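Local coordinates for putative uncharacterized protein PH0242 (Pyrococcus horikoshii, PDB 3VU1) that belongs to the archaeal oligosaccharyltransferase family as the C-terminal globular domain of AglB and holds a bound calcium ion in the crystal, at residues A[64-68]-A[86-90]; A[394-398]-A[452-456]. Residues are numbered along the deposited sequence.

Interaction 1 of 2, residues A[64-68]-A[86-90]; sequences LALFL and YFIIY
Build 64-68 as a turn of alpha-helix, confirmed by the bond from Leu68 N to Leu64 O (3.0 Å), and 86-90 as an extended strand. Their axes approach to 12.2 Å with the N-to-C directions 66° apart (signed crossing -66°). The CA register sets Leu64 opposite Phe87 (10.0 Å) and Leu68 opposite Ile89 (9.4 Å), a spacing that large side chains must fill. The principal bump is Phe87, chi1 t, whose CA-to-CB bond points at the helix and which has the largest covered area of the contact. The hollow receiving it is lined by Leu64, Phe67 and Leu68, positions i, i+3 and i+4 of the helix. Leu64 CD2 comes to 3.6 Å from Phe87 CE1 and Leu68 CD2 to 4.1 Å from Phe87 CE2, both leucines being m,t. Phe67, chi1 t, also points toward the strand: its CD2 lies 3.7 Å from Phe87 CE1, and the rings meet obliquely, centroids 5.1 Å apart and planes at 58°. This is a helix packed on a small mixed beta-sheet, an alpha/beta arrangement: strands 30-32 and 86-90 are parallel neighbours, and helix 60-69 lies on the connection between them, a beta-alpha-beta crossover. Ile88 faces the other way, onto Trp13 and Leu20 of helix 13-23, so the strand is covered on both faces. Beyond the Phe87 bump, Ile89 (m,m) supplies a smaller one, its CD1 reaching 3.6 Å from Leu68 CD2. Phe67 also stacks on Phe236, and the side chain of Phe67 is about 10 Å from the bound calcium ion.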
ATOM      1  N   LEU A  64       0.082   3.837  -8.450  1.00 29.21           N
ATOM      2  CA  LEU A  64      -1.110   3.347  -7.766  1.00 30.27           C
ATOM      3  C   LEU A  64      -1.618   2.042  -8.413  1.00 30.45           C
ATOM      4  O   LEU A  64      -1.991   1.101  -7.703  1.00 30.99           O
ATOM      5  CB  LEU A  64      -2.223   4.404  -7.699  1.00 29.06           C
ATOM      6  CG  LEU A  64      -1.979   5.595  -6.759  1.00 30.77           C
ATOM      7  CD1 LEU A  64      -3.180   6.537  -6.737  1.00 30.87           C
ATOM      8  CD2 LEU A  64      -1.649   5.166  -5.342  1.00 29.82           C
ATOM      9  N   ALA A  65      -1.625   1.974  -9.742  1.00 27.77           N
ATOM     10  CA  ALA A  65      -2.220   0.822 -10.392  1.00 27.82           C
ATOM     11  C   ALA A  65      -1.276  -0.347 -10.213  1.00 29.93           C
ATOM     12  O   ALA A  65      -1.732  -1.491 -10.118  1.00 32.75           O
ATOM     13  CB  ALA A  65      -2.510   1.074 -11.863  1.00 25.11           C
ATOM     14  N   LEU A  66       0.028  -0.057 -10.145  1.00 29.14           N
ATOM     15  CA  LEU A  66       1.025  -1.100 -10.042  1.00 29.53           C
ATOM     16  C   LEU A  66       0.771  -1.795  -8.707  1.00 31.47           C
ATOM     17  O   LEU A  66       0.649  -3.017  -8.634  1.00 31.10           O
ATOM     18  CB  LEU A  66       2.450  -0.533 -10.104  1.00 28.79           C
ATOM     19  CG  LEU A  66       3.611  -1.560 -10.041  1.00 28.98           C
ATOM     20  CD1 LEU A  66       3.464  -2.736 -11.017  1.00 28.27           C
ATOM     21  CD2 LEU A  66       4.957  -0.898 -10.266  1.00 28.39           C
ATOM     22  N   PHE A  67       0.653  -0.996  -7.654  1.00 31.89           N
ATOM     23  CA  PHE A  67       0.237  -1.523  -6.359  1.00 30.82           C
ATOM     24  C   PHE A  67      -1.046  -2.353  -6.414  1.00 30.48           C
ATOM     25  O   PHE A  67      -1.044  -3.484  -5.965  1.00 34.00           O
ATOM     26  CB  PHE A  67       0.074  -0.384  -5.361  1.00 30.60           C
ATOM     27  CG  PHE A  67      -0.409  -0.824  -4.032  1.00 31.05           C
ATOM     28  CD1 PHE A  67       0.330  -1.736  -3.274  1.00 29.33           C
ATOM     29  CD2 PHE A  67      -1.619  -0.333  -3.524  1.00 33.18           C
ATOM     30  CE1 PHE A  67      -0.130  -2.155  -2.039  1.00 29.24           C
ATOM     31  CE2 PHE A  67      -2.081  -0.751  -2.273  1.00 32.38           C
ATOM     32  CZ  PHE A  67      -1.336  -1.670  -1.534  1.00 28.93           C
ATOM     33  N   LEU A  68      -2.126  -1.804  -6.973  1.00 29.36           N
ATOM     34  CA  LEU A  68      -3.458  -2.406  -6.823  1.00 27.99           C
ATOM     35  C   LEU A  68      -3.666  -3.672  -7.628  1.00 27.98           C
ATOM     36  O   LEU A  68      -4.306  -4.595  -7.151  1.00 28.52           O
ATOM     37  CB  LEU A  68      -4.568  -1.398  -7.135  1.00 26.74           C
ATOM     38  CG  LEU A  68      -4.710  -0.237  -6.135  1.00 28.01           C
ATOM     39  CD1 LEU A  68      -5.520   0.942  -6.663  1.00 27.25           C
ATOM     40  CD2 LEU A  68      -5.288  -0.707  -4.822  1.00 26.79           C
ATOM     41  N   TYR A  86      -2.022   7.170   4.668  1.00 32.46           N
ATOM     42  CA  TYR A  86      -3.237   6.385   4.585  1.00 30.11           C
ATOM     43  C   TYR A  86      -3.550   6.057   3.140  1.00 31.44           C
ATOM     44  O   TYR A  86      -3.310   6.853   2.237  1.00 31.45           O
ATOM     45  CB  TYR A  86      -4.411   7.115   5.238  1.00 30.22           C
ATOM     46  CG  TYR A  86      -4.153   7.388   6.694  1.00 31.38           C
ATOM     47  CD1 TYR A  86      -3.622   8.601   7.101  1.00 32.51           C
ATOM     48  CD2 TYR A  86      -4.375   6.402   7.664  1.00 31.91           C
ATOM     49  CE1 TYR A  86      -3.327   8.846   8.431  1.00 33.32           C
ATOM     50  CE2 TYR A  86      -4.107   6.639   9.005  1.00 31.76           C
ATOM     51  CZ  TYR A  86      -3.584   7.859   9.378  1.00 32.26           C
ATOM     52  OH  TYR A  86      -3.301   8.115  10.679  1.00 30.30           O
ATOM     53  N   PHE A  87      -4.062   4.856   2.927  1.00 29.90           N
ATOM     54  CA  PHE A  87      -4.435   4.438   1.622  1.00 28.86           C
ATOM     55  C   PHE A  87      -5.887   4.007   1.713  1.00 29.54           C
ATOM     56  O   PHE A  87      -6.241   3.111   2.493  1.00 28.51           O
ATOM     57  CB  PHE A  87      -3.549   3.286   1.142  1.00 28.34           C
ATOM     58  CG  PHE A  87      -3.638   3.053  -0.333  1.00 29.77           C
ATOM     59  CD1 PHE A  87      -2.553   3.310  -1.150  1.00 31.00           C
ATOM     60  CD2 PHE A  87      -4.830   2.638  -0.920  1.00 29.86           C
ATOM     61  CE1 PHE A  87      -2.640   3.120  -2.519  1.00 31.29           C
ATOM     62  CE2 PHE A  87      -4.924   2.456  -2.292  1.00 32.21           C
ATOM     63  CZ  PHE A  87      -3.819   2.695  -3.094  1.00 30.96           C
ATOM     64  N   ILE A  88      -6.717   4.638   0.891  1.00 28.88           N
ATOM     65  CA  ILE A  88      -8.146   4.385   0.905  1.00 29.53           C
ATOM     66  C   ILE A  88      -8.551   3.404  -0.182  1.00 30.67           C
ATOM     67  O   ILE A  88      -8.297   3.616  -1.378  1.00 35.74           O
ATOM     68  CB  ILE A  88      -8.934   5.677   0.748  1.00 27.51           C
ATOM     69  CG1 ILE A  88      -8.590   6.606   1.901  1.00 28.69           C
ATOM     70  CG2 ILE A  88     -10.401   5.356   0.732  1.00 26.73           C
ATOM     71  CD1 ILE A  88      -9.078   8.039   1.711  1.00 32.54           C
ATOM     72  N   ILE A  89      -9.179   2.322   0.245  1.00 29.95           N
ATOM     73  CA  ILE A  89      -9.598   1.284  -0.670  1.00 28.41           C
ATOM     74  C   ILE A  89     -11.103   1.362  -0.792  1.00 30.97           C
ATOM     75  O   ILE A  89     -11.827   1.484   0.206  1.00 32.66           O
ATOM     76  CB  ILE A  89      -9.128  -0.083  -0.192  1.00 25.63           C
ATOM     77  CG1 ILE A  89      -7.603  -0.145  -0.304  1.00 25.83           C
ATOM     78  CG2 ILE A  89      -9.815  -1.198  -0.961  1.00 25.74           C
ATOM     79  CD1 ILE A  89      -7.038  -0.234  -1.715  1.00 25.64           C
ATOM     80  N   TYR A  90     -11.562   1.318  -2.029  1.00 32.17           N
ATOM     81  CA  TYR A  90     -12.951   1.542  -2.338  1.00 30.95           C
ATOM     82  C   TYR A  90     -13.482   0.327  -3.079  1.00 31.08           C
ATOM     83  O   TYR A  90     -13.115   0.086  -4.229  1.00 30.28           O
ATOM     84  CB  TYR A  90     -13.043   2.808  -3.196  1.00 32.90           C
ATOM     85  CG  TYR A  90     -14.446   3.288  -3.501  1.00 36.26           C
ATOM     86  CD1 TYR A  90     -15.484   3.098  -2.583  1.00 35.39           C
ATOM     87  CD2 TYR A  90     -14.730   3.961  -4.695  1.00 35.19           C
ATOM     88  CE1 TYR A  90     -16.758   3.537  -2.854  1.00 36.71           C
ATOM     89  CE2 TYR A  90     -16.006   4.415  -4.971  1.00 35.98           C
ATOM     90  CZ  TYR A  90     -17.015   4.203  -4.045  1.00 37.85           C
ATOM     91  OH  TYR A  90     -18.305   4.620  -4.297  1.00 38.13           O
TER

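Interaction 2 of 2, residues A[394-398]-A[452-456]; sequences TFIYL and YKEKL
Strand 394-398 and helix 452-456 run roughly the same way, 27° apart in N-to-C direction (signed crossing -27°), with axes 11.1 Å apart at closest approach. Nearest CA pairs are Phe395 with Lys453 (8.6 Å) and Tyr397 with Leu456 (9.3 Å); one turn of helix, closed by Leu456 N to Tyr452 O at 3.0 Å, therefore faces two alternate strand residues. Tyr452 (chi1 t) comes first and turns its ring edge to the face of Phe395 (chi1 m), an edge-to-face pair with centroids 4.8 Å apart, planes at 56°, and Tyr452 CD2 3.6 Å from Phe395 CD2. Lys453 contributes mainly its base: its N is 4.1 Å and its CB 4.4 Å from Phe395 CE1, while its NZ leads off to a salt bridge with Glu457. At Leu456 (m,t) CD1 sits 3.8 Å from Phe395 CD1 and 4.3 Å from the Tyr397 ring centroid, 18° off the normal, a CH-pi contact; CD2 lies 3.5 Å from Tyr397 CZ. Tyr397 takes chi1 p, and the hydroxyls of Tyr397 and Tyr452 both hydrogen-bond to Asp418 OD1. The arrangement is a helix lying on an antiparallel sheet: strand 385-401 pairs with 412-431 and 464-487, helix 448-460 covers one face, and Ile396 meets helix 60-69 on the other.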
ATOM      1  N   THR A 394      12.372  11.973  -9.243  1.00 36.10           N
ATOM      2  CA  THR A 394      11.528  10.794  -9.379  1.00 36.08           C
ATOM      3  C   THR A 394      11.178  10.655 -10.844  1.00 37.98           C
ATOM      4  O   THR A 394      10.589  11.566 -11.425  1.00 37.58           O
ATOM      5  CB  THR A 394      10.223  10.876  -8.542  1.00 37.32           C
ATOM      6  OG1 THR A 394      10.526  11.123  -7.168  1.00 39.51           O
ATOM      7  CG2 THR A 394       9.451   9.571  -8.599  1.00 36.23           C
ATOM      8  N   PHE A 395      11.556   9.518 -11.430  1.00 37.46           N
ATOM      9  CA  PHE A 395      11.147   9.143 -12.780  1.00 39.22           C
ATOM     10  C   PHE A 395      10.093   8.042 -12.719  1.00 41.82           C
ATOM     11  O   PHE A 395      10.350   6.933 -12.222  1.00 42.91           O
ATOM     12  CB  PHE A 395      12.337   8.586 -13.569  1.00 41.18           C
ATOM     13  CG  PHE A 395      13.310   9.620 -14.039  1.00 41.07           C
ATOM     14  CD1 PHE A 395      13.419   9.908 -15.397  1.00 42.52           C
ATOM     15  CD2 PHE A 395      14.138  10.283 -13.143  1.00 40.52           C
ATOM     16  CE1 PHE A 395      14.327  10.851 -15.850  1.00 41.73           C
ATOM     17  CE2 PHE A 395      15.044  11.238 -13.591  1.00 44.57           C
ATOM     18  CZ  PHE A 395      15.134  11.522 -14.942  1.00 43.64           C
ATOM     19  N   ILE A 396       8.903   8.336 -13.214  1.00 40.75           N
ATOM     20  CA  ILE A 396       7.909   7.295 -13.386  1.00 37.80           C
ATOM     21  C   ILE A 396       7.863   7.031 -14.874  1.00 38.84           C
ATOM     22  O   ILE A 396       7.642   7.966 -15.681  1.00 39.20           O
ATOM     23  CB  ILE A 396       6.520   7.709 -12.871  1.00 34.25           C
ATOM     24  CG1 ILE A 396       6.500   7.655 -11.344  1.00 35.32           C
ATOM     25  CG2 ILE A 396       5.463   6.770 -13.431  1.00 32.24           C
ATOM     26  CD1 ILE A 396       5.314   8.358 -10.689  1.00 36.37           C
ATOM     27  N   TYR A 397       8.078   5.771 -15.242  1.00 35.53           N
ATOM     28  CA  TYR A 397       8.059   5.397 -16.649  1.00 36.12           C
ATOM     29  C   TYR A 397       7.509   3.996 -16.912  1.00 37.11           C
ATOM     30  O   TYR A 397       7.318   3.208 -15.980  1.00 37.72           O
ATOM     31  CB  TYR A 397       9.464   5.523 -17.225  1.00 35.37           C
ATOM     32  CG  TYR A 397      10.519   4.705 -16.498  1.00 34.07           C
ATOM     33  CD1 TYR A 397      10.924   3.461 -16.997  1.00 33.94           C
ATOM     34  CD2 TYR A 397      11.122   5.176 -15.335  1.00 31.94           C
ATOM     35  CE1 TYR A 397      11.899   2.712 -16.370  1.00 32.62           C
ATOM     36  CE2 TYR A 397      12.105   4.435 -14.699  1.00 32.82           C
ATOM     37  CZ  TYR A 397      12.486   3.198 -15.221  1.00 33.84           C
ATOM     38  OH  TYR A 397      13.464   2.448 -14.615  1.00 31.17           O
ATOM     39  N   LEU A 398       7.250   3.706 -18.185  1.00 36.28           N
ATOM     40  CA  LEU A 398       6.733   2.413 -18.614  1.00 37.21           C
ATOM     41  C   LEU A 398       7.758   1.643 -19.446  1.00 40.69           C
ATOM     42  O   LEU A 398       8.549   2.241 -20.189  1.00 46.50           O
ATOM     43  CB  LEU A 398       5.452   2.598 -19.424  1.00 33.27           C
ATOM     44  CG  LEU A 398       4.331   3.417 -18.786  1.00 34.57           C
ATOM     45  CD1 LEU A 398       3.040   3.308 -19.604  1.00 33.72           C
ATOM     46  CD2 LEU A 398       4.105   3.018 -17.329  1.00 32.62           C
ATOM     47  N   TYR A 452      20.096  10.732 -16.598  1.00 45.92           N
ATOM     48  CA  TYR A 452      19.286   9.565 -16.255  1.00 42.41           C
ATOM     49  C   TYR A 452      18.322   9.177 -17.387  1.00 43.26           C
ATOM     50  O   TYR A 452      18.146   7.989 -17.686  1.00 40.13           O
ATOM     51  CB  TYR A 452      18.539   9.790 -14.928  1.00 45.15           C
ATOM     52  CG  TYR A 452      18.090   8.498 -14.286  1.00 46.61           C
ATOM     53  CD1 TYR A 452      19.007   7.670 -13.616  1.00 46.02           C
ATOM     54  CD2 TYR A 452      16.749   8.071 -14.391  1.00 47.01           C
ATOM     55  CE1 TYR A 452      18.611   6.460 -13.064  1.00 46.69           C
ATOM     56  CE2 TYR A 452      16.337   6.861 -13.846  1.00 45.97           C
ATOM     57  CZ  TYR A 452      17.271   6.064 -13.184  1.00 48.62           C
ATOM     58  OH  TYR A 452      16.863   4.885 -12.631  1.00 46.22           O
ATOM     59  N   LYS A 453      17.722  10.188 -18.017  1.00 43.74           N
ATOM     60  CA  LYS A 453      16.835  10.019 -19.173  1.00 46.05           C
ATOM     61  C   LYS A 453      17.526   9.268 -20.304  1.00 54.35           C
ATOM     62  O   LYS A 453      16.949   8.357 -20.888  1.00 55.40           O
ATOM     63  CB  LYS A 453      16.428  11.391 -19.663  1.00 46.08           C
ATOM     64  CG  LYS A 453      15.169  11.476 -20.499  1.00 48.86           C
ATOM     65  CD  LYS A 453      14.726  12.943 -20.506  1.00 56.27           C
ATOM     66  CE  LYS A 453      13.560  13.231 -21.446  1.00 59.58           C
ATOM     67  NZ  LYS A 453      13.767  12.593 -22.775  1.00 54.82           N
ATOM     68  N   GLU A 454      18.766   9.665 -20.616  1.00 61.74           N
ATOM     69  CA  GLU A 454      19.605   8.966 -21.597  1.00 60.84           C
ATOM     70  C   GLU A 454      19.875   7.522 -21.155  1.00 54.84           C
ATOM     71  O   GLU A 454      19.795   6.592 -21.962  1.00 53.58           O
ATOM     72  CB  GLU A 454      20.932   9.708 -21.814  1.00 64.77           C
ATOM     73  CG  GLU A 454      20.883  10.819 -22.861  1.00 71.38           C
ATOM     74  CD  GLU A 454      21.833  12.000 -22.563  1.00 78.24           C
ATOM     75  OE1 GLU A 454      22.945  11.808 -21.999  1.00 76.37           O
ATOM     76  OE2 GLU A 454      21.465  13.148 -22.903  1.00 74.69           O
ATOM     77  N   LYS A 455      20.195   7.337 -19.877  1.00 48.50           N
ATOM     78  CA  LYS A 455      20.470   6.000 -19.358  1.00 48.26           C
ATOM     79  C   LYS A 455      19.275   5.059 -19.651  1.00 48.81           C
ATOM     80  O   LYS A 455      19.448   3.991 -20.262  1.00 47.41           O
ATOM     81  CB  LYS A 455      20.853   6.095 -17.878  1.00 49.76           C
ATOM     82  CG  LYS A 455      21.425   4.836 -17.253  1.00 61.78           C
ATOM     83  CD  LYS A 455      20.444   4.182 -16.273  1.00 71.96           C
ATOM     84  CE  LYS A 455      20.687   2.683 -16.092  1.00 75.41           C
ATOM     85  NZ  LYS A 455      22.009   2.358 -15.482  1.00 75.21           N
ATOM     86  N   LEU A 456      18.063   5.494 -19.289  1.00 44.64           N
ATOM     87  CA  LEU A 456      16.842   4.730 -19.572  1.00 44.45           C
ATOM     88  C   LEU A 456      16.602   4.499 -21.050  1.00 47.07           C
ATOM     89  O   LEU A 456      16.181   3.408 -21.464  1.00 48.50           O
ATOM     90  CB  LEU A 456      15.613   5.418 -18.986  1.00 41.40           C
ATOM     91  CG  LEU A 456      15.597   5.692 -17.486  1.00 40.11           C
ATOM     92  CD1 LEU A 456      14.508   6.702 -17.184  1.00 37.00           C
ATOM     93  CD2 LEU A 456      15.409   4.400 -16.715  1.00 37.30           C
TER

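Interaction 1 closes at residue 90, long before interaction 2 opens at 394, so the two come in series along the chain. Their centres are 23 Å apart and their nearest atoms about 7 Å apart, without touching. They use different beta-sheets: the small mixed one holding strand 86-90, and the large antiparallel one holding strand 385-401, in the Peripheral 2 domain. Helix 60-69 joins them. While its 64-68 turn packs on strand 86-90, Arg60, His62 and Ile63 touch Ile396 and Leu398 of the other sheet. The resulting layer order, strand 86-90, helix 60-69, strand 385-401, helix 448-460, brings two sheets far apart in sequence together through helix 60-69.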